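PDB 3OJO: Cap5O from Staphylococcus aureus, which oxidises UDP-N-acetyl-mannosamine with NAD as cofactor, as a dehydrogenase in the biosynthesis of the Staphylococcus aureus capsular polysaccharide. Local coordinates for the interface of chains A and B. Numbering follows the deposited sequence. Chains: chain A/B, Cap5O.

Contact 1: the interface of chains A and B. Residues chain A 213, 217; chain B 232, 236, 241, 243, 246-247.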
loop_
_atom_site.group_PDB
_atom_site.type_symbol
_atom_site.label_atom_id
_atom_site.label_comp_id
_atom_site.label_asym_id
_atom_site.label_seq_id
_atom_site.Cartn_x
_atom_site.Cartn_y
_atom_site.Cartn_z
ATOM N N MET A 213 -7.720 9.706 13.706
ATOM C CA MET A 213 -6.703 9.613 12.666
ATOM C C MET A 213 -6.365 8.169 12.293
ATOM O O MET A 213 -6.295 7.834 11.106
ATOM C CB MET A 213 -5.457 10.414 13.077
ATOM C CG MET A 213 -4.553 10.777 11.934
ATOM S SD MET A 213 -5.430 11.293 10.470
ATOM C CE MET A 213 -4.167 11.457 9.427
ATOM N N MET A 217 -6.651 6.265 8.776
ATOM C CA MET A 217 -5.428 5.664 8.234
ATOM C C MET A 217 -5.583 4.194 7.861
ATOM O O MET A 217 -4.970 3.768 6.894
ATOM C CB MET A 217 -4.295 5.819 9.230
ATOM C CG MET A 217 -3.577 7.143 9.128
ATOM S SD MET A 217 -2.155 7.199 10.269
ATOM C CE MET A 217 -1.421 8.791 9.836
ATOM N N LEU B 232 -0.027 11.708 4.569
ATOM C CA LEU B 232 -0.588 11.645 5.910
ATOM C C LEU B 232 0.158 12.547 6.867
ATOM O O LEU B 232 -0.471 13.190 7.708
ATOM C CB LEU B 232 -0.607 10.183 6.399
ATOM C CG LEU B 232 -1.812 9.322 5.890
ATOM C CD1 LEU B 232 -1.596 7.832 6.128
ATOM C CD2 LEU B 232 -3.153 9.808 6.442
ATOM N N CYS B 236 -1.478 15.397 9.172
ATOM C CA CYS B 236 -1.207 15.317 10.606
ATOM C C CYS B 236 -0.516 16.541 11.133
ATOM O O CYS B 236 -0.815 16.971 12.247
ATOM C CB CYS B 236 -0.408 14.064 10.936
ATOM S SG CYS B 236 -1.399 12.569 11.010
ATOM N N ILE B 241 -1.394 16.590 14.957
ATOM C CA ILE B 241 -1.484 15.172 15.225
ATOM C C ILE B 241 -0.073 14.602 14.965
ATOM O O ILE B 241 0.643 15.076 14.064
ATOM C CB ILE B 241 -2.609 14.493 14.393
ATOM C CG1 ILE B 241 -4.003 15.018 14.836
ATOM C CG2 ILE B 241 -2.558 12.959 14.513
ATOM C CD1 ILE B 241 -5.179 14.665 13.869
ATOM N N VAL B 243 2.097 11.993 13.453
ATOM C CA VAL B 243 1.976 10.980 12.401
ATOM C C VAL B 243 2.579 9.613 12.774
ATOM O O VAL B 243 1.970 8.573 12.485
ATOM C CB VAL B 243 2.394 11.497 10.998
ATOM C CG1 VAL B 243 3.900 11.713 10.874
ATOM C CG2 VAL B 243 1.868 10.578 9.886
ATOM N N VAL B 246 0.370 7.673 15.280
ATOM C CA VAL B 246 -0.829 7.203 14.597
ATOM C C VAL B 246 -0.519 6.026 13.646
ATOM O O VAL B 246 -1.291 5.056 13.605
ATOM C CB VAL B 246 -1.596 8.371 13.946
ATOM C CG1 VAL B 246 -2.874 7.879 13.287
ATOM C CG2 VAL B 246 -1.938 9.425 14.998
ATOM N N ILE B 247 0.623 6.072 12.909
ATOM C CA ILE B 247 1.007 4.933 12.052
ATOM C C ILE B 247 1.119 3.671 12.950
ATOM O O ILE B 247 0.479 2.660 12.656
ATOM C CB ILE B 247 2.271 5.204 11.194
ATOM C CG1 ILE B 247 1.972 6.262 10.113
ATOM C CG2 ILE B 247 2.833 3.891 10.552
ATOM C CD1 ILE B 247 3.200 6.890 9.462
#
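This is an apolar helix-to-helix interface between two copies of Cap5O, in which two methionines of one chain pack into a hydrophobic patch of the other. It joins the chains of the deposited two-fold dimer, which is probably the biological one, since enzymes of this family commonly pair through their central helices. A:Met213 and A:Met217 lie one turn apart on helix 208-238. B:Leu232 and B:Cys236 lie one turn apart near the end of the same helix in chain B, and B:Val243 and B:Val246 belong to the short helix 243-250. The A:Met213 chain bends at chi2 (41°), which turns its methyl back toward B:Leu232 and B:Cys236. A:Met213 CE lies 3.6 Å from B:Leu232 CD2. Nearer the backbone, A:Met213 CG rests 3.6 Å from B:Val246 CG1, and the two side chains cross at about a right angle. B:Ile241 CG2 borders the CB and CG of A:Met213. A:Met217 instead runs straight beyond CG (chi2 -176°) and passes between B:Leu232 and B:Val246. Both methyls of B:Leu232 touch it, with CD1 3.7 Å from A:Met217 CG. The A:Met217 methyl CE ends 3.7 Å from B:Val243 CG2, and those side chains cross at about a right angle. The thiol sulfur SG of B:Cys236 sits 3.4 Å from A:Met213 CE.

Contact 2: the interface of chains A and B. Residues chain A 249, 252; chain B 179, 202, 204, 206, 210, 214.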
loop_
_atom_site.group_PDB
_atom_site.type_symbol
_atom_site.label_atom_id
_atom_site.label_comp_id
_atom_site.label_asym_id
_atom_site.label_seq_id
_atom_site.Cartn_x
_atom_site.Cartn_y
_atom_site.Cartn_z
ATOM N N MET A 249 3.886 -13.465 -6.927
ATOM C CA MET A 249 5.322 -13.370 -7.173
ATOM C C MET A 249 5.926 -12.251 -6.301
ATOM O O MET A 249 6.745 -12.550 -5.427
ATOM C CB MET A 249 5.559 -13.107 -8.676
ATOM C CG MET A 249 7.004 -13.267 -9.136
ATOM S SD MET A 249 7.746 -14.896 -8.938
ATOM C CE MET A 249 6.719 -15.851 -9.980
ATOM N N LYS A 252 6.273 -12.240 -2.286
ATOM C CA LYS A 252 7.303 -13.095 -1.691
ATOM C C LYS A 252 8.315 -12.218 -0.924
ATOM O O LYS A 252 8.956 -12.699 0.026
ATOM C CB LYS A 252 7.993 -13.962 -2.755
ATOM C CG LYS A 252 7.138 -15.122 -3.277
ATOM C CD LYS A 252 7.840 -15.839 -4.461
ATOM C CE LYS A 252 7.128 -17.090 -4.917
ATOM N NZ LYS A 252 7.647 -18.302 -4.216
ATOM N N ILE B 179 14.492 -15.372 -9.417
ATOM C CA ILE B 179 13.432 -15.434 -10.402
ATOM C C ILE B 179 14.079 -15.652 -11.786
ATOM O O ILE B 179 14.934 -14.864 -12.197
ATOM C CB ILE B 179 12.524 -14.174 -10.344
ATOM C CG1 ILE B 179 11.767 -14.095 -8.998
ATOM C CG2 ILE B 179 11.567 -14.120 -11.539
ATOM C CD1 ILE B 179 11.081 -12.834 -8.749
ATOM N N GLU B 202 16.526 -20.926 -3.889
ATOM C CA GLU B 202 15.435 -21.459 -4.703
ATOM C C GLU B 202 15.398 -20.725 -6.036
ATOM O O GLU B 202 15.662 -19.531 -6.080
ATOM C CB GLU B 202 14.108 -21.292 -3.934
ATOM C CG GLU B 202 12.843 -21.775 -4.629
ATOM C CD GLU B 202 11.537 -21.247 -4.052
ATOM O OE1 GLU B 202 10.545 -21.165 -4.814
ATOM O OE2 GLU B 202 11.504 -20.913 -2.843
ATOM N N ILE B 204 12.847 -19.735 -8.839
ATOM C CA ILE B 204 11.441 -19.584 -9.183
ATOM C C ILE B 204 11.356 -19.493 -10.707
ATOM O O ILE B 204 12.013 -18.648 -11.323
ATOM C CB ILE B 204 10.773 -18.384 -8.420
ATOM C CG1 ILE B 204 10.758 -18.597 -6.891
ATOM C CG2 ILE B 204 9.351 -18.153 -8.875
ATOM C CD1 ILE B 204 11.979 -18.212 -6.170
ATOM N N THR B 206 9.290 -18.884 -14.140
ATOM C CA THR B 206 8.182 -18.094 -14.670
ATOM C C THR B 206 8.545 -17.564 -16.042
ATOM O O THR B 206 9.652 -17.811 -16.492
ATOM C CB THR B 206 7.738 -16.999 -13.660
ATOM O OG1 THR B 206 6.659 -16.292 -14.245
ATOM C CG2 THR B 206 8.858 -16.019 -13.278
ATOM N N THR B 210 6.310 -11.861 -16.423
ATOM C CA THR B 210 5.957 -12.011 -15.015
ATOM C C THR B 210 7.118 -11.580 -14.130
ATOM O O THR B 210 6.886 -10.913 -13.125
ATOM C CB THR B 210 5.428 -13.426 -14.721
ATOM O OG1 THR B 210 4.265 -13.644 -15.520
ATOM C CG2 THR B 210 5.062 -13.638 -13.235
ATOM N N SER B 214 6.663 -8.227 -11.762
ATOM C CA SER B 214 6.810 -8.554 -10.355
ATOM C C SER B 214 7.805 -7.638 -9.645
ATOM O O SER B 214 7.544 -7.174 -8.529
ATOM C CB SER B 214 7.212 -10.027 -10.209
ATOM O OG SER B 214 7.984 -10.279 -9.040
#
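Bends at chi2 (61°) and chi3 (63°) fold A:Met249 into a hook that carries its thioether and methyl over B:Ile179, B:Ile204 and B:Thr206. In this UDP-glucose/GDP-mannose dehydrogenase family member, the partner surface combines strands 178-182 and 203-207 with the start of helix 208-238. A:Met249 comes from helix 243-250 of the other chain. B:Ser214 packs against the base of the hook, its CB 3.4 Å from A:Met249 CG. Farther out, the sulfur SD of A:Met249 lies 3.6 Å from B:Ile204 CG2. B:Ile179 meets the same sulfur with its end methyl, CD1 standing 3.9 Å from A:Met249 SD. Both isoleucine side chains run antiparallel to the methionine. The approach of B:Thr206 is tip to tip: its methyl CG2 is 3.9 Å from A:Met249 CE. B:Thr210, one turn before B:Ser214, borders that methyl more loosely. Beside the methionine, A:Lys252 runs past B:Ile204 in the opposite direction and bends only at its last torsion (chi4 -92°). Its terminal amine NZ comes to 4.1 Å of B:Ile204 CG1. B:Glu202 reaches the same end from a crossing direction, its carboxylate OE1 4.1 Å from A:Lys252 NZ. That is too long for a salt bridge, though the opposite charges may still attract weakly.

Contact 3: the interface of chains A and B. Residues chain A 214, 217-218, 221; chain B 228, 232, 250, 256, 258.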
loop_
_atom_site.group_PDB
_atom_site.type_symbol
_atom_site.label_atom_id
_atom_site.label_comp_id
_atom_site.label_asym_id
_atom_site.label_seq_id
_atom_site.Cartn_x
_atom_site.Cartn_y
_atom_site.Cartn_z
ATOM N N SER A 214 -6.208 7.322 13.316
ATOM C CA SER A 214 -5.922 5.904 13.213
ATOM C C SER A 214 -6.996 5.182 12.421
ATOM O O SER A 214 -6.659 4.328 11.609
ATOM C CB SER A 214 -5.726 5.302 14.599
ATOM O OG SER A 214 -6.005 3.919 14.689
ATOM N N MET A 217 -6.651 6.265 8.776
ATOM C CA MET A 217 -5.428 5.664 8.234
ATOM C C MET A 217 -5.583 4.194 7.861
ATOM O O MET A 217 -4.970 3.768 6.894
ATOM C CB MET A 217 -4.295 5.819 9.230
ATOM C CG MET A 217 -3.577 7.143 9.128
ATOM S SD MET A 217 -2.155 7.199 10.269
ATOM C CE MET A 217 -1.421 8.791 9.836
ATOM N N GLU A 218 -6.397 3.428 8.629
ATOM C CA GLU A 218 -6.701 2.012 8.400
ATOM C C GLU A 218 -7.460 1.862 7.096
ATOM O O GLU A 218 -7.068 1.070 6.251
ATOM C CB GLU A 218 -7.553 1.445 9.548
ATOM C CG GLU A 218 -6.770 1.074 10.794
ATOM C CD GLU A 218 -7.584 0.546 11.964
ATOM O OE1 GLU A 218 -7.028 0.489 13.083
ATOM O OE2 GLU A 218 -8.761 0.163 11.768
ATOM N N TYR A 221 -5.061 3.060 4.108
ATOM C CA TYR A 221 -4.082 2.057 3.714
ATOM C C TYR A 221 -4.766 0.991 2.870
ATOM O O TYR A 221 -4.246 0.605 1.819
ATOM C CB TYR A 221 -3.401 1.401 4.928
ATOM C CG TYR A 221 -2.511 0.226 4.533
ATOM C CD1 TYR A 221 -1.212 0.432 4.069
ATOM C CD2 TYR A 221 -2.981 -1.086 4.591
ATOM C CE1 TYR A 221 -0.404 -0.637 3.687
ATOM C CE2 TYR A 221 -2.180 -2.157 4.220
ATOM C CZ TYR A 221 -0.894 -1.928 3.759
ATOM O OH TYR A 221 -0.105 -2.989 3.403
ATOM N N LEU B 228 1.636 7.553 0.570
ATOM C CA LEU B 228 0.544 7.549 1.545
ATOM C C LEU B 228 0.981 8.091 2.912
ATOM O O LEU B 228 0.318 8.957 3.465
ATOM C CB LEU B 228 -0.095 6.156 1.641
ATOM C CG LEU B 228 -1.203 5.974 2.702
ATOM C CD1 LEU B 228 -2.316 6.989 2.517
ATOM C CD2 LEU B 228 -1.747 4.596 2.646
ATOM N N LEU B 232 -0.027 11.708 4.569
ATOM C CA LEU B 232 -0.588 11.645 5.910
ATOM C C LEU B 232 0.158 12.547 6.867
ATOM O O LEU B 232 -0.471 13.190 7.708
ATOM C CB LEU B 232 -0.607 10.183 6.399
ATOM C CG LEU B 232 -1.812 9.322 5.890
ATOM C CD1 LEU B 232 -1.596 7.832 6.128
ATOM C CD2 LEU B 232 -3.153 9.808 6.442
ATOM N N ALA B 250 -2.474 2.578 13.996
ATOM C CA ALA B 250 -3.137 1.975 12.829
ATOM C C ALA B 250 -2.562 0.615 12.387
ATOM O O ALA B 250 -3.322 -0.261 11.953
ATOM C CB ALA B 250 -3.117 2.957 11.671
ATOM N N VAL B 256 -2.903 -4.031 8.033
ATOM C CA VAL B 256 -2.546 -2.620 7.837
ATOM C C VAL B 256 -1.044 -2.468 8.072
ATOM O O VAL B 256 -0.549 -2.817 9.150
ATOM C CB VAL B 256 -3.422 -1.618 8.651
ATOM C CG1 VAL B 256 -2.896 -0.183 8.541
ATOM C CG2 VAL B 256 -4.888 -1.678 8.203
ATOM N N ILE B 258 1.149 0.554 7.162
ATOM C CA ILE B 258 1.521 1.927 6.754
ATOM C C ILE B 258 3.020 2.150 6.882
ATOM O O ILE B 258 3.634 1.791 7.887
ATOM C CB ILE B 258 0.650 3.022 7.445
ATOM C CG1 ILE B 258 -0.836 2.758 7.169
ATOM C CG2 ILE B 258 1.039 4.429 6.983
ATOM C CD1 ILE B 258 -1.789 3.297 8.146
#
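The phenol ring of A:Tyr221 has the B:Val256 to B:Ile258 segment lying over one face, where the carbonyl carbon C of B:Val256 stands 4.0 Å above the A:Tyr221 ring plane and toward the rim. B:Val256 CA is above the CD2 half, 3.6 Å from A:Tyr221 CD2. The backbone N and CG1 of B:Ile258 are above the CD1 half of the same face. Both partner side chains run antiparallel to the tyrosine. Its chi1 of 173° sets CG opposite the backbone N and sends the ring along this segment. The inner end of the side chain is packed too: A:Tyr221 CB is 3.7 Å from B:Ile258 CG1. Over the tyrosine backbone, a methyl of B:Leu228 completes the contact, with CD2 3.6 Å from A:Tyr221 CA. B:Ile258 also reaches the preceding turn, placing its end methyl CD1 3.7 Å from A:Met217 CB. A:Met217 CB also meets the methyl of B:Ala250, 3.9 Å from its CB. That alanine CB also lies beside the carbonyl oxygen O of A:Ser214. A:Glu218 runs past B:Ala250 with its extended chain, and the aliphatic CG borders the alanine carbonyl. In the fold, the chain A residues form successive turns along one side of helix 208-238. They meet the later part of the same helix in chain B, the last residue of helix 243-250, and the loop that holds B:Val256 and B:Ile258.

Contact 1 and contact 3 are neighbours, their C-alpha centres about 7 Å apart, and they share A:Met217 and B:Leu232. Together they form one continuous, mostly apolar strip. Contact 2 lies about 34 Å from contact 1 and about 28 Å from contact 3, centre to centre. All three use helices 208-238 and 243-250, with the roles of the chains exchanged in contact 2. As given, contact 2 belongs to the other, symmetry-related half of the interface, and its twin adjoins contacts 1 and 3. Two equivalent clusters, one each side of the two-fold axis, thus hold the dimer and should fix the relative orientation of the chains.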